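Local coordinates for protein 6-phosphofructokinase subunit beta (PDB 3O8O) that phosphorylates fructose 6-phosphate to fructose 1,6-bisphosphate with ATP, the first committing step of glycolysis, as the beta subunit of a heterooctameric allosteric enzyme, at residues B[13-17]-B[291-295]; B[163-169]-B[296-302]. All blocks are in the same frame, centred on the assembly; numbering follows the deposited sequence.

Contact 1 (B[13-17]-B[291-295]). With F6P (6-O-phosphono-beta-D-fructofuranose), chain K.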
loop_
_atom_site.group_PDB
_atom_site.type_symbol
_atom_site.label_atom_id
_atom_site.label_comp_id
_atom_site.label_asym_id
_atom_site.label_seq_id
_atom_site.Cartn_x
_atom_site.Cartn_y
_atom_site.Cartn_z
ATOM N N GLY B 13 9.778 38.725 -36.354
ATOM C CA GLY B 13 9.305 38.840 -34.985
ATOM C C GLY B 13 9.320 37.495 -34.326
ATOM O O GLY B 13 8.783 36.540 -34.875
ATOM N N ASP B 14 9.947 37.426 -33.158
ATOM C CA ASP B 14 10.044 36.172 -32.411
ATOM C C ASP B 14 8.645 35.777 -31.972
ATOM O O ASP B 14 7.753 36.625 -31.876
ATOM C CB ASP B 14 10.963 36.341 -31.176
ATOM C CG ASP B 14 10.370 37.278 -30.108
ATOM O OD1 ASP B 14 9.641 38.231 -30.463
ATOM O OD2 ASP B 14 10.645 37.071 -28.909
ATOM N N ALA B 15 8.455 34.489 -31.721
ATOM C CA ALA B 15 7.172 33.980 -31.264
ATOM C C ALA B 15 7.431 32.808 -30.325
ATOM O O ALA B 15 8.373 32.038 -30.505
ATOM C CB ALA B 15 6.347 33.534 -32.434
ATOM N N PRO B 16 6.603 32.663 -29.297
ATOM C CA PRO B 16 6.765 31.580 -28.344
ATOM C C PRO B 16 6.731 30.255 -29.073
ATOM O O PRO B 16 5.776 29.969 -29.801
ATOM C CB PRO B 16 5.567 31.761 -27.432
ATOM C CG PRO B 16 5.375 33.207 -27.444
ATOM C CD PRO B 16 5.474 33.507 -28.915
ATOM N N GLY B 17 7.778 29.459 -28.892
ATOM C CA GLY B 17 7.818 28.165 -29.540
ATOM C C GLY B 17 8.950 28.026 -30.524
ATOM O O GLY B 17 9.199 26.939 -31.028
ATOM N N ARG B 291 3.794 38.639 -26.983
ATOM C CA ARG B 291 4.922 38.020 -27.668
ATOM C C ARG B 291 5.805 37.211 -26.729
ATOM O O ARG B 291 6.532 36.323 -27.168
ATOM C CB ARG B 291 5.757 39.107 -28.352
ATOM C CG ARG B 291 5.076 39.717 -29.554
ATOM C CD ARG B 291 5.297 38.857 -30.787
ATOM N NE ARG B 291 6.657 39.019 -31.278
ATOM C CZ ARG B 291 7.113 40.152 -31.793
ATOM N NH1 ARG B 291 6.306 41.206 -31.889
ATOM N NH2 ARG B 291 8.378 40.246 -32.181
ATOM N N GLY B 292 5.735 37.529 -25.439
ATOM C CA GLY B 292 6.539 36.843 -24.445
ATOM C C GLY B 292 5.927 35.582 -23.864
ATOM O O GLY B 292 4.941 35.037 -24.386
ATOM N N GLY B 293 6.517 35.115 -22.769
ATOM C CA GLY B 293 6.021 33.905 -22.156
ATOM C C GLY B 293 6.552 32.647 -22.823
ATOM O O GLY B 293 7.037 32.670 -23.954
ATOM N N THR B 294 6.463 31.535 -22.108
ATOM C CA THR B 294 6.944 30.259 -22.596
ATOM C C THR B 294 5.905 29.662 -23.534
ATOM O O THR B 294 4.710 29.935 -23.415
ATOM C CB THR B 294 7.156 29.321 -21.427
ATOM O OG1 THR B 294 6.019 28.449 -21.308
ATOM C CG2 THR B 294 7.277 30.118 -20.143
ATOM N N ALA B 295 6.336 28.831 -24.462
ATOM C CA ALA B 295 5.363 28.267 -25.364
ATOM C C ALA B 295 4.330 27.384 -24.650
ATOM O O ALA B 295 4.668 26.592 -23.766
ATOM C CB ALA B 295 6.063 27.483 -26.452
HETATM O O1 F6P K . 5.172 39.889 -36.124
HETATM C C1 F6P K . 3.872 40.478 -36.082
HETATM C C2 F6P K . 3.746 41.346 -34.829
HETATM O O2 F6P K . 3.915 40.582 -33.642
HETATM C C3 F6P K . 2.387 42.038 -34.747
HETATM O O3 F6P K . 1.415 41.247 -34.054
HETATM C C4 F6P K . 2.780 43.383 -34.064
HETATM O O4 F6P K . 1.838 44.428 -34.329
HETATM C C5 F6P K . 4.197 43.633 -34.665
HETATM O O5 F6P K . 4.749 42.325 -34.816
HETATM C C6 F6P K . 5.145 44.330 -33.717
HETATM O O6 F6P K . 6.373 44.456 -34.435
HETATM P P F6P K . 7.498 45.105 -33.487
HETATM O O1P F6P K . 7.749 44.174 -32.358
HETATM O O2P F6P K . 8.863 45.271 -34.322
HETATM O O3P F6P K . 7.002 46.535 -32.890
#

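Contact 2 (B[163-169]-B[296-302])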
loop_
_atom_site.group_PDB
_atom_site.type_symbol
_atom_site.label_atom_id
_atom_site.label_comp_id
_atom_site.label_asym_id
_atom_site.label_seq_id
_atom_site.Cartn_x
_atom_site.Cartn_y
_atom_site.Cartn_z
ATOM N N ALA B 163 -2.348 26.895 -38.017
ATOM C CA ALA B 163 -1.760 27.524 -36.842
ATOM C C ALA B 163 -0.295 27.869 -36.998
ATOM O O ALA B 163 0.511 27.007 -37.297
ATOM C CB ALA B 163 -1.940 26.617 -35.640
ATOM N N THR B 164 0.054 29.133 -36.813
ATOM C CA THR B 164 1.457 29.501 -36.899
ATOM C C THR B 164 2.029 29.214 -35.522
ATOM O O THR B 164 1.328 29.315 -34.511
ATOM C CB THR B 164 1.658 30.997 -37.220
ATOM O OG1 THR B 164 0.781 31.793 -36.414
ATOM C CG2 THR B 164 1.396 31.256 -38.699
ATOM N N ILE B 165 3.295 28.842 -35.467
ATOM C CA ILE B 165 3.890 28.554 -34.176
ATOM C C ILE B 165 3.817 29.843 -33.369
ATOM O O ILE B 165 4.240 30.889 -33.842
ATOM C CB ILE B 165 5.376 28.122 -34.312
ATOM C CG1 ILE B 165 5.477 26.842 -35.137
ATOM C CG2 ILE B 165 5.977 27.880 -32.940
ATOM C CD1 ILE B 165 6.903 26.410 -35.414
ATOM N N GLY B 166 3.264 29.771 -32.163
ATOM C CA GLY B 166 3.179 30.955 -31.319
ATOM C C GLY B 166 1.800 31.584 -31.236
ATOM O O GLY B 166 1.504 32.343 -30.307
ATOM N N ALA B 167 0.949 31.267 -32.206
ATOM C CA ALA B 167 -0.395 31.819 -32.237
ATOM C C ALA B 167 -1.147 31.555 -30.940
ATOM O O ALA B 167 -1.504 32.487 -30.217
ATOM C CB ALA B 167 -1.149 31.242 -33.399
ATOM N N TYR B 168 -1.392 30.286 -30.648
ATOM C CA TYR B 168 -2.107 29.942 -29.429
ATOM C C TYR B 168 -1.447 30.426 -28.141
ATOM O O TYR B 168 -2.131 30.664 -27.146
ATOM C CB TYR B 168 -2.332 28.449 -29.372
ATOM C CG TYR B 168 -3.423 28.023 -30.303
ATOM C CD1 TYR B 168 -3.140 27.356 -31.498
ATOM C CD2 TYR B 168 -4.748 28.269 -29.979
ATOM C CE1 TYR B 168 -4.163 26.938 -32.336
ATOM C CE2 TYR B 168 -5.775 27.862 -30.795
ATOM C CZ TYR B 168 -5.490 27.193 -31.976
ATOM O OH TYR B 168 -6.539 26.771 -32.787
ATOM N N SER B 169 -0.126 30.570 -28.145
ATOM C CA SER B 169 0.564 31.061 -26.963
ATOM C C SER B 169 0.160 32.520 -26.782
ATOM O O SER B 169 -0.136 32.973 -25.678
ATOM C CB SER B 169 2.085 30.957 -27.125
ATOM O OG SER B 169 2.520 29.608 -27.130
ATOM N N VAL B 296 3.067 27.552 -25.034
ATOM C CA VAL B 296 1.958 26.769 -24.522
ATOM C C VAL B 296 2.185 25.340 -25.043
ATOM O O VAL B 296 2.822 25.161 -26.075
ATOM C CB VAL B 296 0.619 27.363 -25.067
ATOM C CG1 VAL B 296 -0.511 26.301 -25.076
ATOM C CG2 VAL B 296 0.238 28.574 -24.225
ATOM N N ALA B 297 1.658 24.336 -24.349
ATOM C CA ALA B 297 1.865 22.948 -24.759
ATOM C C ALA B 297 1.609 22.739 -26.238
ATOM O O ALA B 297 2.397 22.076 -26.915
ATOM C CB ALA B 297 0.990 21.977 -23.908
ATOM N N TYR B 298 0.517 23.298 -26.749
ATOM C CA TYR B 298 0.224 23.120 -28.158
ATOM C C TYR B 298 1.394 23.637 -29.001
ATOM O O TYR B 298 1.873 22.941 -29.895
ATOM C CB TYR B 298 -1.062 23.849 -28.535
ATOM C CG TYR B 298 -1.470 23.642 -29.976
ATOM C CD1 TYR B 298 -2.120 22.475 -30.368
ATOM C CD2 TYR B 298 -1.159 24.592 -30.964
ATOM C CE1 TYR B 298 -2.456 22.244 -31.710
ATOM C CE2 TYR B 298 -1.490 24.368 -32.322
ATOM C CZ TYR B 298 -2.137 23.183 -32.685
ATOM O OH TYR B 298 -2.440 22.890 -33.998
ATOM N N ASP B 299 1.873 24.841 -28.713
ATOM C CA ASP B 299 2.977 25.369 -29.497
ATOM C C ASP B 299 4.223 24.526 -29.369
ATOM O O ASP B 299 4.840 24.189 -30.373
ATOM C CB ASP B 299 3.286 26.824 -29.141
ATOM C CG ASP B 299 2.363 27.799 -29.850
ATOM O OD1 ASP B 299 1.992 27.558 -31.020
ATOM O OD2 ASP B 299 2.011 28.818 -29.236
ATOM N N ARG B 300 4.609 24.168 -28.153
ATOM C CA ARG B 300 5.791 23.334 -28.021
ATOM C C ARG B 300 5.641 22.105 -28.917
ATOM O O ARG B 300 6.485 21.858 -29.779
ATOM C CB ARG B 300 5.985 22.882 -26.580
ATOM C CG ARG B 300 6.281 23.987 -25.629
ATOM C CD ARG B 300 6.668 23.443 -24.278
ATOM N NE ARG B 300 6.512 24.473 -23.257
ATOM C CZ ARG B 300 6.987 24.392 -22.020
ATOM N NH1 ARG B 300 7.666 23.324 -21.620
ATOM N NH2 ARG B 300 6.781 25.391 -21.186
ATOM N N ILE B 301 4.560 21.352 -28.724
ATOM C CA ILE B 301 4.314 20.142 -29.497
ATOM C C ILE B 301 4.253 20.385 -31.000
ATOM O O ILE B 301 4.732 19.575 -31.801
ATOM C CB ILE B 301 3.022 19.460 -29.034
ATOM C CG1 ILE B 301 3.126 19.171 -27.534
ATOM C CG2 ILE B 301 2.812 18.152 -29.807
ATOM C CD1 ILE B 301 1.837 18.669 -26.882
ATOM N N LEU B 302 3.670 21.507 -31.387
ATOM C CA LEU B 302 3.573 21.819 -32.804
ATOM C C LEU B 302 4.957 22.103 -33.359
ATOM O O LEU B 302 5.384 21.507 -34.335
ATOM C CB LEU B 302 2.676 23.041 -33.037
ATOM C CG LEU B 302 2.661 23.546 -34.485
ATOM C CD1 LEU B 302 2.180 22.443 -35.423
ATOM C CD2 LEU B 302 1.770 24.743 -34.577
#

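Contact 1 (B[13-17]-B[291-295])
Gly13, predicted to bind ATP, comes first: its CA lies 3.3 Å from Arg291 NH2, close enough that a side chain here would collide with the guanidinium. Asp14 then takes hold of Arg291 through both its backbone and its side chain. Its carbonyl O accepts a hydrogen bond from Arg291 NE at 2.7 Å, and its carboxylate forms a salt bridge, Asp14 OD1 to Arg291 NH2 at 2.9 Å, with a weak bond from Arg291 NE to Asp14 OD1 at 3.2 Å. The same carboxylate also reaches the alpha subunit, hydrogen-bonding to Thr185 and Ser188 of that chain. Ala15 turns away, but Pro16 lays its ring along the opposing backbone, with Pro16 CG 3.3 Å from Arg291 O. At Gly17, the N-cap of helix 18-32, the backbone N sits 3.6 Å from Ala295 CB. With NE and NH2 taken up by Asp14, Arg291 NH1 faces fructose 6-phosphate, 3.0 Å from O2 and weakly hydrogen-bonded to O1P at 3.3 Å, consistent with Asp14 orienting this substrate-binding arginine.

Contact 2 (B[163-169]-B[296-302])
Asp299, in the first turn of helix 297-316, is the acceptor around which this contact is organised. Asp299 OD1 accepts a hydrogen bond from N of Gly166, the N-cap residue of helix 167-187, at 2.8 Å and with nearly straight geometry. Its OD2 receives Ser169 OG in a very short bond of 2.3 Å, and Ser169 N adds a weak one, 3.0 Å from Asp299 OD2. The serine hydroxyl serves both ways: while donating to Asp299 OD2, Ser169 OG accepts from Val296 N at 3.0 Å, so the amide at the N-cap of the second helix is satisfied too. Ala167 N is met within its own segment, by Thr164 O at 3.0 Å, closing the type II beta turn from Thr164 to Ala167; the positive phi of Gly166 suits that turn. Thr164 OG1 hydrogen-bonds to the carbonyl of Ser153, a substrate-binding residue.

Apolar groups flank the polar centre. Tyr168 and Tyr298 meet obliquely, CD1 of Tyr168 3.4 Å from CD2 of Tyr298, and Tyr298 OH hydrogen-bonds to Asn331. Leu302 CD2 packs 4.3 Å from both Ala163 CB and Ile165 CG1. On the far side of helix 297-316, Arg300 forms a salt bridge with Asp549 and Ile301 packs on helix 574-583, both in the C-terminal half of the chain.

A carboxylate from one helix thus accepts the N-cap amide and, weakly, a first-turn amide of another, joining two helix N-termini within the N-terminal phosphofructokinase domain, thought to be the catalytic one, at the end of the loop that carries the predicted proton acceptor Asp155.

How the contacts relate
The second segments of the two contacts are continuous in the chain: 291-295 runs from the substrate straight into 296-302, and the contact centres lie about 9 Å apart. Arg300 folds back across this junction, its NE 2.9 Å from Ala295 O and its NH2 3.2 Å from Thr294 OG1, both probable hydrogen bonds. The first segments also touch, Pro16 CB packing 3.6 Å from Ser169 CB. Contact 1 reaches fructose 6-phosphate directly, through Arg291, whereas contact 2 stands back from it: the nearest atoms of the Thr164 side chain and the ligand are about 9 Å apart, and those of the Thr164 and Asp155 side chains about 6 Å.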